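Local coordinates for protein neurotoxin (Clostridium botulinum, PDB 2QN0) that acts as the zinc-dependent protease of botulinum neurotoxin type C, the light chain that probably cleaves SNARE proteins of the nerve terminal, at residues A[31-36]-A[144-149]; A[8-13]-A[78-83]; A[291-296]-A[345-350]; A[329-334]-A[351-356]; A[271-276]-A[373-378]. All blocks are in the same frame, centred on the assembly; numbering follows the deposited sequence.

Interaction 1: A[31-36]-A[144-149]; sequences NEPEKA and NNWVKT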
# COMPACT_ATOMS: atom_id res chain seq x y z
N ASN A 31 22.52 1.96 -5.60
CA ASN A 31 23.75 2.75 -5.63
C ASN A 31 23.66 3.84 -6.69
O ASN A 31 24.50 4.74 -6.75
CB ASN A 31 24.96 1.85 -5.90
CG ASN A 31 25.15 0.79 -4.83
OD1 ASN A 31 24.33 -0.11 -4.68
ND2 ASN A 31 26.23 0.91 -4.07
N GLU A 32 22.64 3.75 -7.54
CA GLU A 32 22.42 4.74 -8.59
C GLU A 32 20.91 4.96 -8.74
O GLU A 32 20.11 4.21 -8.20
CB GLU A 32 23.02 4.26 -9.92
CG GLU A 32 22.46 2.96 -10.46
CD GLU A 32 23.01 2.62 -11.84
OE1 GLU A 32 24.25 2.59 -11.99
OE2 GLU A 32 22.21 2.38 -12.76
N PRO A 33 20.51 6.02 -9.47
CA PRO A 33 19.08 6.30 -9.66
C PRO A 33 18.31 5.08 -10.15
O PRO A 33 18.84 4.26 -10.89
CB PRO A 33 19.10 7.44 -10.67
CG PRO A 33 20.33 8.20 -10.28
CD PRO A 33 21.34 7.08 -10.07
N GLU A 34 17.05 4.98 -9.73
CA GLU A 34 16.20 3.86 -10.11
C GLU A 34 15.13 4.28 -11.11
O GLU A 34 14.47 5.31 -10.92
CB GLU A 34 15.53 3.27 -8.87
CG GLU A 34 16.50 2.69 -7.86
CD GLU A 34 15.80 2.24 -6.59
OE1 GLU A 34 15.59 3.07 -5.68
OE2 GLU A 34 15.45 1.05 -6.50
N LYS A 35 14.94 3.49 -12.16
CA LYS A 35 13.94 3.80 -13.16
C LYS A 35 12.54 3.64 -12.55
O LYS A 35 12.25 2.62 -11.93
CB LYS A 35 14.10 2.88 -14.38
CG LYS A 35 13.33 3.35 -15.61
CD LYS A 35 13.76 2.57 -16.85
CE LYS A 35 13.06 3.09 -18.10
NZ LYS A 35 13.53 2.37 -19.31
N ALA A 36 11.71 4.66 -12.73
CA ALA A 36 10.35 4.67 -12.18
C ALA A 36 9.29 4.92 -13.25
O ALA A 36 9.55 5.58 -14.26
CB ALA A 36 10.26 5.74 -11.10
N ASN A 144 29.73 9.78 -17.03
CA ASN A 144 29.68 8.57 -16.22
C ASN A 144 29.08 8.88 -14.85
O ASN A 144 29.41 8.24 -13.85
CB ASN A 144 31.08 7.98 -16.06
CG ASN A 144 32.10 9.01 -15.60
OD1 ASN A 144 33.09 9.27 -16.29
ND2 ASN A 144 31.86 9.61 -14.44
N ASN A 145 28.18 9.87 -14.81
CA ASN A 145 27.55 10.27 -13.56
C ASN A 145 26.08 10.64 -13.73
O ASN A 145 25.55 10.66 -14.85
CB ASN A 145 28.30 11.46 -12.97
CG ASN A 145 29.78 11.19 -12.78
OD1 ASN A 145 30.16 10.29 -12.03
ND2 ASN A 145 30.61 11.96 -13.47
N TRP A 146 25.42 10.92 -12.61
CA TRP A 146 24.02 11.30 -12.61
C TRP A 146 23.88 12.67 -11.97
O TRP A 146 24.54 12.96 -10.97
CB TRP A 146 23.18 10.30 -11.81
CG TRP A 146 23.08 8.94 -12.44
CD1 TRP A 146 23.98 7.92 -12.32
CD2 TRP A 146 22.03 8.46 -13.27
NE1 TRP A 146 23.54 6.83 -13.03
CE2 TRP A 146 22.34 7.13 -13.62
CE3 TRP A 146 20.84 9.03 -13.76
CZ2 TRP A 146 21.52 6.35 -14.44
CZ3 TRP A 146 20.02 8.25 -14.57
CH2 TRP A 146 20.36 6.93 -14.90
N VAL A 147 23.03 13.52 -12.54
CA VAL A 147 22.82 14.85 -12.00
C VAL A 147 21.34 15.14 -11.78
O VAL A 147 20.50 14.78 -12.60
CB VAL A 147 23.40 15.94 -12.93
CG1 VAL A 147 22.68 15.92 -14.27
CG2 VAL A 147 23.27 17.31 -12.28
N LYS A 148 21.03 15.78 -10.66
CA LYS A 148 19.65 16.12 -10.34
C LYS A 148 19.16 17.22 -11.28
O LYS A 148 19.86 18.20 -11.52
CB LYS A 148 19.56 16.60 -8.89
CG LYS A 148 18.18 17.07 -8.48
CD LYS A 148 18.12 17.38 -6.99
CE LYS A 148 16.76 17.93 -6.58
NZ LYS A 148 16.67 18.13 -5.11
N THR A 149 17.95 17.04 -11.80
CA THR A 149 17.37 18.02 -12.71
C THR A 149 16.08 18.59 -12.13
O THR A 149 15.48 19.49 -12.70
CB THR A 149 17.05 17.38 -14.07
OG1 THR A 149 16.14 16.29 -13.88
CG2 THR A 149 18.32 16.87 -14.73

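Interaction 2: A[8-13]-A[78-83]; sequences FNYSDP and STDSDK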
# COMPACT_ATOMS: atom_id res chain seq x y z
N PHE A 8 3.30 -0.06 -19.64
CA PHE A 8 4.73 0.11 -19.85
C PHE A 8 5.48 -1.19 -20.09
O PHE A 8 5.00 -2.27 -19.75
CB PHE A 8 5.39 0.73 -18.61
CG PHE A 8 4.84 2.06 -18.21
CD1 PHE A 8 5.15 3.21 -18.93
CD2 PHE A 8 4.04 2.18 -17.07
CE1 PHE A 8 4.68 4.45 -18.53
CE2 PHE A 8 3.57 3.42 -16.66
CZ PHE A 8 3.89 4.56 -17.39
N ASN A 9 6.66 -1.03 -20.67
CA ASN A 9 7.62 -2.11 -20.89
C ASN A 9 8.76 -1.50 -20.09
O ASN A 9 8.96 -0.29 -20.15
CB ASN A 9 8.05 -2.22 -22.36
CG ASN A 9 6.94 -2.71 -23.26
OD1 ASN A 9 6.42 -3.81 -23.07
ND2 ASN A 9 6.58 -1.90 -24.25
N TYR A 10 9.49 -2.31 -19.34
CA TYR A 10 10.58 -1.76 -18.54
C TYR A 10 11.58 -1.01 -19.41
O TYR A 10 12.17 -0.02 -18.97
CB TYR A 10 11.31 -2.87 -17.78
CG TYR A 10 12.33 -2.34 -16.81
CD1 TYR A 10 11.93 -1.67 -15.65
CD2 TYR A 10 13.70 -2.48 -17.06
CE1 TYR A 10 12.87 -1.14 -14.77
CE2 TYR A 10 14.65 -1.95 -16.19
CZ TYR A 10 14.22 -1.29 -15.04
OH TYR A 10 15.15 -0.76 -14.18
N SER A 11 11.74 -1.47 -20.65
CA SER A 11 12.68 -0.86 -21.58
C SER A 11 12.23 0.46 -22.20
O SER A 11 13.03 1.14 -22.86
CB SER A 11 13.01 -1.85 -22.70
OG SER A 11 11.83 -2.21 -23.41
N ASP A 12 10.97 0.84 -22.01
CA ASP A 12 10.47 2.09 -22.59
C ASP A 12 11.35 3.27 -22.18
O ASP A 12 11.78 3.37 -21.03
CB ASP A 12 9.02 2.35 -22.18
CG ASP A 12 8.04 1.39 -22.84
OD1 ASP A 12 8.45 0.69 -23.80
OD2 ASP A 12 6.87 1.34 -22.41
N PRO A 13 11.63 4.17 -23.13
CA PRO A 13 12.47 5.36 -22.91
C PRO A 13 11.91 6.37 -21.91
O PRO A 13 10.69 6.53 -21.80
CB PRO A 13 12.59 5.97 -24.31
CG PRO A 13 12.31 4.83 -25.23
CD PRO A 13 11.19 4.11 -24.53
N SER A 78 16.31 -9.29 -10.00
CA SER A 78 17.68 -8.84 -10.27
C SER A 78 17.90 -8.43 -11.72
O SER A 78 18.66 -7.51 -12.00
CB SER A 78 18.68 -9.93 -9.89
OG SER A 78 18.45 -11.12 -10.62
N THR A 79 17.23 -9.12 -12.65
CA THR A 79 17.39 -8.83 -14.07
C THR A 79 16.31 -7.90 -14.61
O THR A 79 15.23 -7.78 -14.02
CB THR A 79 17.35 -10.12 -14.90
OG1 THR A 79 16.06 -10.73 -14.78
CG2 THR A 79 18.41 -11.10 -14.41
N ASP A 80 16.60 -7.25 -15.73
CA ASP A 80 15.65 -6.35 -16.36
C ASP A 80 14.41 -7.13 -16.79
O ASP A 80 13.30 -6.61 -16.79
CB ASP A 80 16.28 -5.66 -17.57
CG ASP A 80 17.17 -4.49 -17.18
OD1 ASP A 80 17.49 -4.36 -15.98
OD2 ASP A 80 17.55 -3.71 -18.07
N SER A 81 14.62 -8.39 -17.17
CA SER A 81 13.52 -9.25 -17.59
C SER A 81 12.56 -9.44 -16.42
O SER A 81 11.34 -9.43 -16.60
CB SER A 81 14.06 -10.60 -18.05
OG SER A 81 13.01 -11.43 -18.50
N ASP A 82 13.11 -9.64 -15.23
CA ASP A 82 12.31 -9.82 -14.02
C ASP A 82 11.53 -8.55 -13.72
O ASP A 82 10.34 -8.60 -13.38
CB ASP A 82 13.22 -10.14 -12.83
CG ASP A 82 13.38 -11.63 -12.60
OD1 ASP A 82 13.56 -12.37 -13.58
OD2 ASP A 82 13.34 -12.05 -11.42
N LYS A 83 12.20 -7.41 -13.85
CA LYS A 83 11.58 -6.12 -13.58
C LYS A 83 10.43 -5.83 -14.54
O LYS A 83 9.41 -5.27 -14.15
CB LYS A 83 12.63 -5.02 -13.65
CG LYS A 83 13.72 -5.18 -12.60
CD LYS A 83 14.73 -4.04 -12.63
CE LYS A 83 15.73 -4.20 -11.50
NZ LYS A 83 16.69 -3.06 -11.43
O HOH W 1 17.50 -2.11 -14.04

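Interaction 3: A[291-296]-A[345-350]; sequences EKALDY and NKFVEL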
# COMPACT_ATOMS: atom_id res chain seq x y z
N GLU A 291 -10.92 10.68 17.70
CA GLU A 291 -10.95 12.04 18.25
C GLU A 291 -9.57 12.69 18.12
O GLU A 291 -9.46 13.89 17.89
CB GLU A 291 -11.36 12.01 19.73
CG GLU A 291 -12.81 11.58 19.99
CD GLU A 291 -13.83 12.55 19.42
OE1 GLU A 291 -13.48 13.74 19.23
OE2 GLU A 291 -14.98 12.14 19.19
N LYS A 292 -8.52 11.88 18.26
CA LYS A 292 -7.16 12.38 18.14
C LYS A 292 -6.97 12.87 16.70
O LYS A 292 -6.37 13.92 16.47
CB LYS A 292 -6.17 11.26 18.46
CG LYS A 292 -4.73 11.70 18.59
CD LYS A 292 -3.83 10.51 18.93
CE LYS A 292 -2.38 10.92 19.12
NZ LYS A 292 -2.21 11.86 20.26
N ALA A 293 -7.48 12.10 15.74
CA ALA A 293 -7.38 12.47 14.33
C ALA A 293 -8.14 13.77 14.09
O ALA A 293 -7.66 14.66 13.38
CB ALA A 293 -7.94 11.35 13.45
N LEU A 294 -9.32 13.89 14.68
CA LEU A 294 -10.11 15.11 14.51
C LEU A 294 -9.33 16.32 15.02
O LEU A 294 -9.35 17.38 14.39
CB LEU A 294 -11.45 14.99 15.25
CG LEU A 294 -12.38 16.21 15.20
CD1 LEU A 294 -12.65 16.62 13.75
CD2 LEU A 294 -13.68 15.88 15.91
N ASP A 295 -8.64 16.18 16.15
CA ASP A 295 -7.87 17.30 16.69
C ASP A 295 -6.73 17.66 15.75
O ASP A 295 -6.40 18.84 15.59
CB ASP A 295 -7.30 16.97 18.07
CG ASP A 295 -8.35 17.02 19.16
OD1 ASP A 295 -9.25 17.89 19.08
OD2 ASP A 295 -8.27 16.21 20.11
N TYR A 296 -6.11 16.66 15.14
CA TYR A 296 -5.03 16.93 14.20
C TYR A 296 -5.60 17.65 12.97
O TYR A 296 -4.94 18.50 12.38
CB TYR A 296 -4.32 15.63 13.77
CG TYR A 296 -3.33 15.11 14.79
CD1 TYR A 296 -2.27 15.91 15.23
CD2 TYR A 296 -3.42 13.81 15.28
CE1 TYR A 296 -1.32 15.42 16.13
CE2 TYR A 296 -2.48 13.31 16.18
CZ TYR A 296 -1.44 14.12 16.60
OH TYR A 296 -0.51 13.62 17.49
N ASN A 345 -19.61 16.26 11.21
CA ASN A 345 -20.38 15.30 10.43
C ASN A 345 -19.56 14.80 9.24
O ASN A 345 -19.48 13.59 9.00
CB ASN A 345 -21.69 15.92 9.95
CG ASN A 345 -22.80 15.80 10.97
OD1 ASN A 345 -22.56 15.89 12.17
ND2 ASN A 345 -24.02 15.60 10.50
N LYS A 346 -18.97 15.72 8.49
CA LYS A 346 -18.17 15.36 7.34
C LYS A 346 -16.94 14.56 7.76
O LYS A 346 -16.53 13.63 7.07
CB LYS A 346 -17.74 16.61 6.57
CG LYS A 346 -18.84 17.18 5.68
CD LYS A 346 -18.38 18.43 4.95
CE LYS A 346 -19.34 18.80 3.84
NZ LYS A 346 -20.73 18.96 4.33
N PHE A 347 -16.35 14.93 8.89
CA PHE A 347 -15.17 14.22 9.38
C PHE A 347 -15.51 12.78 9.74
O PHE A 347 -14.81 11.84 9.35
CB PHE A 347 -14.59 14.90 10.62
CG PHE A 347 -13.49 14.11 11.26
CD1 PHE A 347 -12.19 14.14 10.75
CD2 PHE A 347 -13.76 13.28 12.34
CE1 PHE A 347 -11.18 13.36 11.31
CE2 PHE A 347 -12.76 12.49 12.91
CZ PHE A 347 -11.47 12.53 12.39
N VAL A 348 -16.57 12.60 10.52
CA VAL A 348 -16.98 11.27 10.94
C VAL A 348 -17.22 10.36 9.75
O VAL A 348 -16.83 9.19 9.76
CB VAL A 348 -18.26 11.33 11.81
CG1 VAL A 348 -18.82 9.94 12.02
CG2 VAL A 348 -17.93 11.97 13.15
N GLU A 349 -17.87 10.89 8.72
CA GLU A 349 -18.16 10.13 7.52
C GLU A 349 -16.87 9.71 6.82
O GLU A 349 -16.72 8.57 6.40
CB GLU A 349 -19.03 10.95 6.57
CG GLU A 349 -19.29 10.29 5.22
CD GLU A 349 -20.16 11.14 4.31
OE1 GLU A 349 -19.85 12.34 4.14
OE2 GLU A 349 -21.15 10.61 3.77
N LEU A 350 -15.94 10.66 6.69
CA LEU A 350 -14.66 10.38 6.05
C LEU A 350 -13.86 9.35 6.84
O LEU A 350 -13.35 8.37 6.28
CB LEU A 350 -13.84 11.67 5.94
CG LEU A 350 -12.41 11.53 5.41
CD1 LEU A 350 -12.44 10.93 4.00
CD2 LEU A 350 -11.72 12.89 5.39

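Interaction 4: A[329-334]-A[351-356]; sequences KYRFVV and YNELTQ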
# COMPACT_ATOMS: atom_id res chain seq x y z
N LYS A 329 -9.45 17.71 0.06
CA LYS A 329 -8.93 16.45 0.60
C LYS A 329 -9.57 16.10 1.95
O LYS A 329 -10.11 15.02 2.14
CB LYS A 329 -7.42 16.54 0.79
CG LYS A 329 -6.82 15.36 1.56
CD LYS A 329 -5.34 15.58 1.86
CE LYS A 329 -4.77 14.44 2.69
NZ LYS A 329 -3.38 14.73 3.15
N TYR A 330 -9.48 17.04 2.87
CA TYR A 330 -10.00 16.85 4.22
C TYR A 330 -11.49 17.12 4.37
O TYR A 330 -12.06 16.93 5.45
CB TYR A 330 -9.21 17.74 5.19
CG TYR A 330 -7.74 17.41 5.26
CD1 TYR A 330 -7.30 16.20 5.81
CD2 TYR A 330 -6.77 18.30 4.79
CE1 TYR A 330 -5.95 15.90 5.89
CE2 TYR A 330 -5.41 18.00 4.86
CZ TYR A 330 -5.01 16.80 5.42
OH TYR A 330 -3.67 16.48 5.51
N ARG A 331 -12.12 17.55 3.29
CA ARG A 331 -13.55 17.85 3.28
C ARG A 331 -13.92 18.92 4.31
O ARG A 331 -14.93 18.83 5.00
CB ARG A 331 -14.36 16.58 3.54
CG ARG A 331 -14.11 15.50 2.48
CD ARG A 331 -14.97 14.27 2.68
NE ARG A 331 -14.62 13.22 1.73
CZ ARG A 331 -15.19 12.02 1.69
NH1 ARG A 331 -16.16 11.72 2.55
NH2 ARG A 331 -14.80 11.13 0.79
N PHE A 332 -13.07 19.94 4.40
CA PHE A 332 -13.31 21.04 5.33
C PHE A 332 -14.38 21.95 4.74
O PHE A 332 -14.74 21.84 3.57
CB PHE A 332 -12.04 21.85 5.56
CG PHE A 332 -10.96 21.12 6.33
CD1 PHE A 332 -11.29 20.16 7.28
CD2 PHE A 332 -9.62 21.44 6.14
CE1 PHE A 332 -10.31 19.54 8.04
CE2 PHE A 332 -8.63 20.82 6.89
CZ PHE A 332 -8.97 19.87 7.85
N VAL A 333 -14.89 22.85 5.57
CA VAL A 333 -15.91 23.80 5.15
C VAL A 333 -15.31 25.19 5.11
O VAL A 333 -14.43 25.52 5.90
CB VAL A 333 -17.12 23.80 6.12
CG1 VAL A 333 -18.14 24.85 5.69
CG2 VAL A 333 -17.76 22.42 6.14
N VAL A 334 -15.79 26.01 4.17
CA VAL A 334 -15.30 27.37 4.05
C VAL A 334 -16.42 28.33 4.43
O VAL A 334 -17.45 28.38 3.75
CB VAL A 334 -14.83 27.68 2.62
CG1 VAL A 334 -14.33 29.12 2.54
CG2 VAL A 334 -13.73 26.71 2.21
N TYR A 351 -13.77 9.55 8.15
CA TYR A 351 -13.02 8.63 8.99
C TYR A 351 -13.59 7.22 8.88
O TYR A 351 -12.84 6.25 8.82
CB TYR A 351 -13.06 9.07 10.46
CG TYR A 351 -12.05 8.36 11.33
CD1 TYR A 351 -10.74 8.81 11.42
CD2 TYR A 351 -12.41 7.23 12.06
CE1 TYR A 351 -9.80 8.15 12.21
CE2 TYR A 351 -11.48 6.56 12.85
CZ TYR A 351 -10.18 7.02 12.92
OH TYR A 351 -9.26 6.36 13.70
N ASN A 352 -14.92 7.10 8.84
CA ASN A 352 -15.55 5.80 8.73
C ASN A 352 -15.21 5.14 7.40
O ASN A 352 -14.93 3.94 7.34
CB ASN A 352 -17.07 5.91 8.87
CG ASN A 352 -17.75 4.57 8.81
OD1 ASN A 352 -18.41 4.23 7.83
ND2 ASN A 352 -17.59 3.78 9.87
N GLU A 353 -15.22 5.93 6.33
CA GLU A 353 -14.88 5.41 5.01
C GLU A 353 -13.47 4.83 5.00
O GLU A 353 -13.25 3.70 4.58
CB GLU A 353 -14.94 6.52 3.96
CG GLU A 353 -16.32 6.84 3.43
CD GLU A 353 -16.30 8.04 2.51
OE1 GLU A 353 -15.31 8.20 1.76
OE2 GLU A 353 -17.28 8.83 2.53
N LEU A 354 -12.53 5.63 5.48
CA LEU A 354 -11.12 5.25 5.51
C LEU A 354 -10.76 4.05 6.38
O LEU A 354 -9.79 3.35 6.09
CB LEU A 354 -10.27 6.44 5.95
CG LEU A 354 -10.37 7.69 5.07
CD1 LEU A 354 -9.57 8.82 5.69
CD2 LEU A 354 -9.84 7.36 3.67
N THR A 355 -11.54 3.81 7.43
CA THR A 355 -11.24 2.72 8.36
C THR A 355 -12.18 1.52 8.34
O THR A 355 -11.81 0.45 8.82
CB THR A 355 -11.19 3.24 9.81
OG1 THR A 355 -12.44 3.85 10.14
CG2 THR A 355 -10.07 4.25 9.98
N GLN A 356 -13.38 1.69 7.80
CA GLN A 356 -14.34 0.60 7.79
C GLN A 356 -14.94 0.21 6.44
O GLN A 356 -15.52 -0.86 6.31
CB GLN A 356 -15.44 0.87 8.81
CG GLN A 356 -14.90 0.92 10.23
CD GLN A 356 -15.98 0.89 11.29
OE1 GLN A 356 -17.00 0.23 11.14
NE2 GLN A 356 -15.74 1.60 12.39

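Interaction 5: A[271-276]-A[373-378]; sequences YAFGGP and KIYLSN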
# COMPACT_ATOMS: atom_id res chain seq x y z
N TYR A 271 -7.48 -2.41 11.09
CA TYR A 271 -8.24 -1.51 10.23
C TYR A 271 -8.04 -1.81 8.75
O TYR A 271 -8.99 -1.75 7.97
CB TYR A 271 -7.88 -0.05 10.52
CG TYR A 271 -8.66 0.54 11.68
CD1 TYR A 271 -10.04 0.34 11.78
CD2 TYR A 271 -8.04 1.32 12.65
CE1 TYR A 271 -10.78 0.91 12.83
CE2 TYR A 271 -8.76 1.89 13.70
CZ TYR A 271 -10.13 1.68 13.78
OH TYR A 271 -10.84 2.26 14.81
N ALA A 272 -6.81 -2.14 8.37
CA ALA A 272 -6.54 -2.46 6.97
C ALA A 272 -7.34 -3.70 6.54
O ALA A 272 -7.83 -3.77 5.41
CB ALA A 272 -5.04 -2.70 6.77
N PHE A 273 -7.47 -4.66 7.44
CA PHE A 273 -8.22 -5.87 7.14
C PHE A 273 -9.72 -5.59 7.23
O PHE A 273 -10.47 -5.90 6.31
CB PHE A 273 -7.85 -7.01 8.10
CG PHE A 273 -8.51 -8.31 7.76
CD1 PHE A 273 -8.08 -9.06 6.67
CD2 PHE A 273 -9.61 -8.75 8.48
CE1 PHE A 273 -8.75 -10.23 6.29
CE2 PHE A 273 -10.29 -9.92 8.12
CZ PHE A 273 -9.85 -10.66 7.02
N GLY A 274 -10.14 -5.01 8.35
CA GLY A 274 -11.55 -4.67 8.51
C GLY A 274 -12.46 -5.80 8.95
O GLY A 274 -12.01 -6.84 9.43
N GLY A 275 -13.76 -5.58 8.78
CA GLY A 275 -14.73 -6.59 9.17
C GLY A 275 -14.93 -6.64 10.68
O GLY A 275 -14.55 -5.71 11.38
N PRO A 276 -15.52 -7.73 11.21
CA PRO A 276 -15.78 -7.92 12.64
C PRO A 276 -14.54 -7.77 13.52
O PRO A 276 -14.64 -7.46 14.71
CB PRO A 276 -16.35 -9.34 12.70
CG PRO A 276 -17.04 -9.48 11.39
CD PRO A 276 -16.06 -8.85 10.42
N LYS A 373 -10.73 -15.49 6.35
CA LYS A 373 -11.80 -14.98 7.19
C LYS A 373 -11.31 -13.92 8.17
O LYS A 373 -12.03 -12.97 8.49
CB LYS A 373 -12.45 -16.12 7.96
CG LYS A 373 -13.68 -15.72 8.75
CD LYS A 373 -14.32 -16.93 9.40
CE LYS A 373 -15.56 -16.54 10.19
NZ LYS A 373 -16.17 -17.74 10.84
N ILE A 374 -10.08 -14.09 8.64
CA ILE A 374 -9.46 -13.15 9.57
C ILE A 374 -8.03 -12.88 9.15
O ILE A 374 -7.41 -13.69 8.45
CB ILE A 374 -9.45 -13.69 11.02
CG1 ILE A 374 -8.89 -15.11 11.05
CG2 ILE A 374 -10.86 -13.63 11.61
CD1 ILE A 374 -8.68 -15.66 12.46
N TYR A 375 -7.49 -11.74 9.58
CA TYR A 375 -6.12 -11.38 9.24
C TYR A 375 -5.13 -12.44 9.75
O TYR A 375 -4.13 -12.74 9.10
CB TYR A 375 -5.77 -10.02 9.84
CG TYR A 375 -4.36 -9.57 9.56
CD1 TYR A 375 -3.97 -9.19 8.27
CD2 TYR A 375 -3.40 -9.53 10.57
CE1 TYR A 375 -2.66 -8.79 8.00
CE2 TYR A 375 -2.09 -9.13 10.31
CZ TYR A 375 -1.73 -8.76 9.02
OH TYR A 375 -0.44 -8.36 8.76
N LEU A 376 -5.42 -13.01 10.92
CA LEU A 376 -4.54 -14.02 11.50
C LEU A 376 -4.93 -15.46 11.16
O LEU A 376 -4.65 -16.38 11.94
CB LEU A 376 -4.46 -13.85 13.02
CG LEU A 376 -3.85 -12.52 13.50
CD1 LEU A 376 -3.83 -12.49 15.03
CD2 LEU A 376 -2.44 -12.37 12.93
N SER A 377 -5.57 -15.67 10.02
CA SER A 377 -5.95 -17.02 9.61
C SER A 377 -4.66 -17.83 9.51
O SER A 377 -3.62 -17.30 9.12
CB SER A 377 -6.61 -17.01 8.22
OG SER A 377 -7.99 -16.65 8.28
N ASN A 378 -4.72 -19.11 9.88
CA ASN A 378 -3.53 -19.94 9.78
C ASN A 378 -3.18 -20.00 8.30
O ASN A 378 -4.06 -19.95 7.45
CB ASN A 378 -3.80 -21.34 10.30
CG ASN A 378 -4.18 -21.35 11.77
OD1 ASN A 378 -3.75 -20.49 12.53
ND2 ASN A 378 -4.98 -22.33 12.17

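Interaction 1: A[31-36]-A[144-149]
P33 turns its CG-CD edge onto one face of the W146 indole, a CH-pi contact on the large mixed sheet of the protease. P33 stands just ahead of strand 34-38. W146 is on strand 146-152, an outermost strand of that sheet. Strands 136-141 and 19-23 run between them, so the two residues meet across one face of the sheet, over those strands, rather than by backbone pairing. The tight part is the proline on the indole. P33 CD sits 3.4 Å from the centroid of the five-membered ring, only 6° off the normal. P33 CG reaches the ring fusion, 3.4 Å from W146 CD2. The indole is brought there with CG anti to the carbonyl carbon (chi1 -67°). Y21 of strand 19-23 also meets the indole, and K139 of strand 136-141 touches the proline. The loose side is at solvent-exposed E32, whose CB comes obliquely to 4.1 Å from W146 NE1. No hydrogen bond joins the two segments. Further along the proline ring the fit continues over the six-membered ring, where P33 CB lies 3.9 Å from W146 CE3.

Interaction 2: A[8-13]-A[78-83]
The phenol ring of Y10 has K83 over one face and a carboxylate oxygen of D80 at its edge. K83 CB stands above the ring centre, 4.0 Å from the centroid and 11° off the normal, a CH-pi contact. The extended lysine chain then runs on past the hydroxyl, with K83 CD 3.7 Å from Y10 OH. D80 OD2 is the edge atom, in the ring plane. The D80 carboxylate is turned 65° from the ring, and its CG comes in obliquely, 3.7 Å from Y10 CE2. Y10 has CG anti to the backbone N (chi1 -173°), which sends the ring across to the helix. One water ties the three polar ends together. It donates to Y10 OH at 2.7 Å and to D80 OD1, and accepts from K83 NZ. K83 NZ also has a salt bridge to D48. K35 adds a cation-pi contact to the tyrosine. This surface contact joins the type I turn N9 to D12 to the first turn of helix 80-97, whose N-cap is T79: OG1 accepts from D82 N.

Interaction 3: A[291-296]-A[345-350]
Two helices of the protease, 283-304 and 344-357, pack together through F347, whose ring is laid against the backbone and side chain of L294. The closest approach is to the main chain: F347 CZ is 3.4 Å from L294 N. L294 CA lies over the same ring. The leucine side chain follows the ring back toward its root. Its CD1 sits 3.8 Å from the ring centroid and 19° off the normal, a CH-pi contact displaced toward the rim, while L294 CB is 3.7 Å from F347 CE2. This is a helix-helix interface of the mainly apolar kind, with no hydrogen bond between the two segments. With chi1 at 172° the F347 ring extends toward the partner helix. A293 closes the ring edge: its CB lies in the ring plane, 3.9 Å from F347 CZ. Y297, on helix 283-304, meets F347 edge-to-face. At the border of the contact E291 forms a salt bridge with R344.

Interaction 4: A[329-334]-A[351-356]
E353 OE1 is gripped by two arginines, R331 of the facing segment and R109 from elsewhere in the chain. The R331 pairing is a bidentate, end-on salt bridge that joins a helix C-terminus to helix 344-357. R331 is the C-prime residue of a Schellman motif closing helix 319-330, with positive phi (59°). From this turn the arginine chain reaches out, extended from CG to NE, which carries its guanidinium across to the glutamate. E353 also has an extended chain beyond CG. NH1 and NH2 of R331 each take one carboxylate oxygen, at 3.1 Å from R331 NH1 to E353 OE2 and 3.1 Å from R331 NH2 to E353 OE1. The NH1 bond is almost straight (173°) and lies in the guanidinium plane, but it meets OE2 from above the carboxylate plane. The NH2 bond is more bent and arrives on the syn side of OE1. The two flat groups are turned 55° apart, so the pair is not coplanar. R109 and R331 converge on one carboxylate, which probably favours its charged form. L350 CD1 lies over one face of the guanidinium, 3.8 Å from R331 CZ.

Interaction 5: A[271-276]-A[373-378]
K373 meets F273 with its backbone: the carbonyl O lies at the ring edge, near its plane, 3.5 Å from F273 CZ. Its side chain points away. At I374 the chain passes over the ring, and I374 C comes 3.6 Å from F273 CZ. Y375 completes the crossing. Its backbone N stands 3.5 Å above the plane of the F273 ring, over the centre, and its CB adds a CH-pi contact 4.2 Å from the centroid. The apolar touch is between Y375 CB and F273 CG, 3.8 Å apart. A chi1 of 179° swings the phenol of Y375 off beside its carbonyl carbon, and it leads away from F273 toward the zinc, about 4 Å from the side chain. At S377 the type I turn that began at I374 closes, with S377 N bonded to I374 O at 3.1 Å. F273 ends helix 267-273, the helix carrying the zinc ligand E269, and G274 leaves it with positive phi. Y375 also touches residues of the HExxH motif, whose histidines H229 and H233 bind the zinc. No hydrogen bond crosses between the segments; the F273 face simply packs against the backbone that leads into Y375, whose side chain lies by the metal.

Overall arrangement
Interactions 1 and 2 adjoin, their centres 16 Å apart. K35 of interaction 1 joins them: its NZ lies 2.7 Å from D12 O and 2.8 Å from Y10 O, probable hydrogen bonds. Interactions 3 and 4 share helix 344-357, with centres 7 Å apart, and touch where K346 CD meets R331 O. Interaction 5 encloses both in its chain loop and reaches interaction 4 through Y271 CD1, 3.5 Å from T355 O. The Y375 side chain of interaction 5 is about 4 Å from the zinc held by H229, H233 and E269. Interactions 1 and 2 lie on the opposite side of the chain's centre, 41 and 35 Å from interaction 5 between centres.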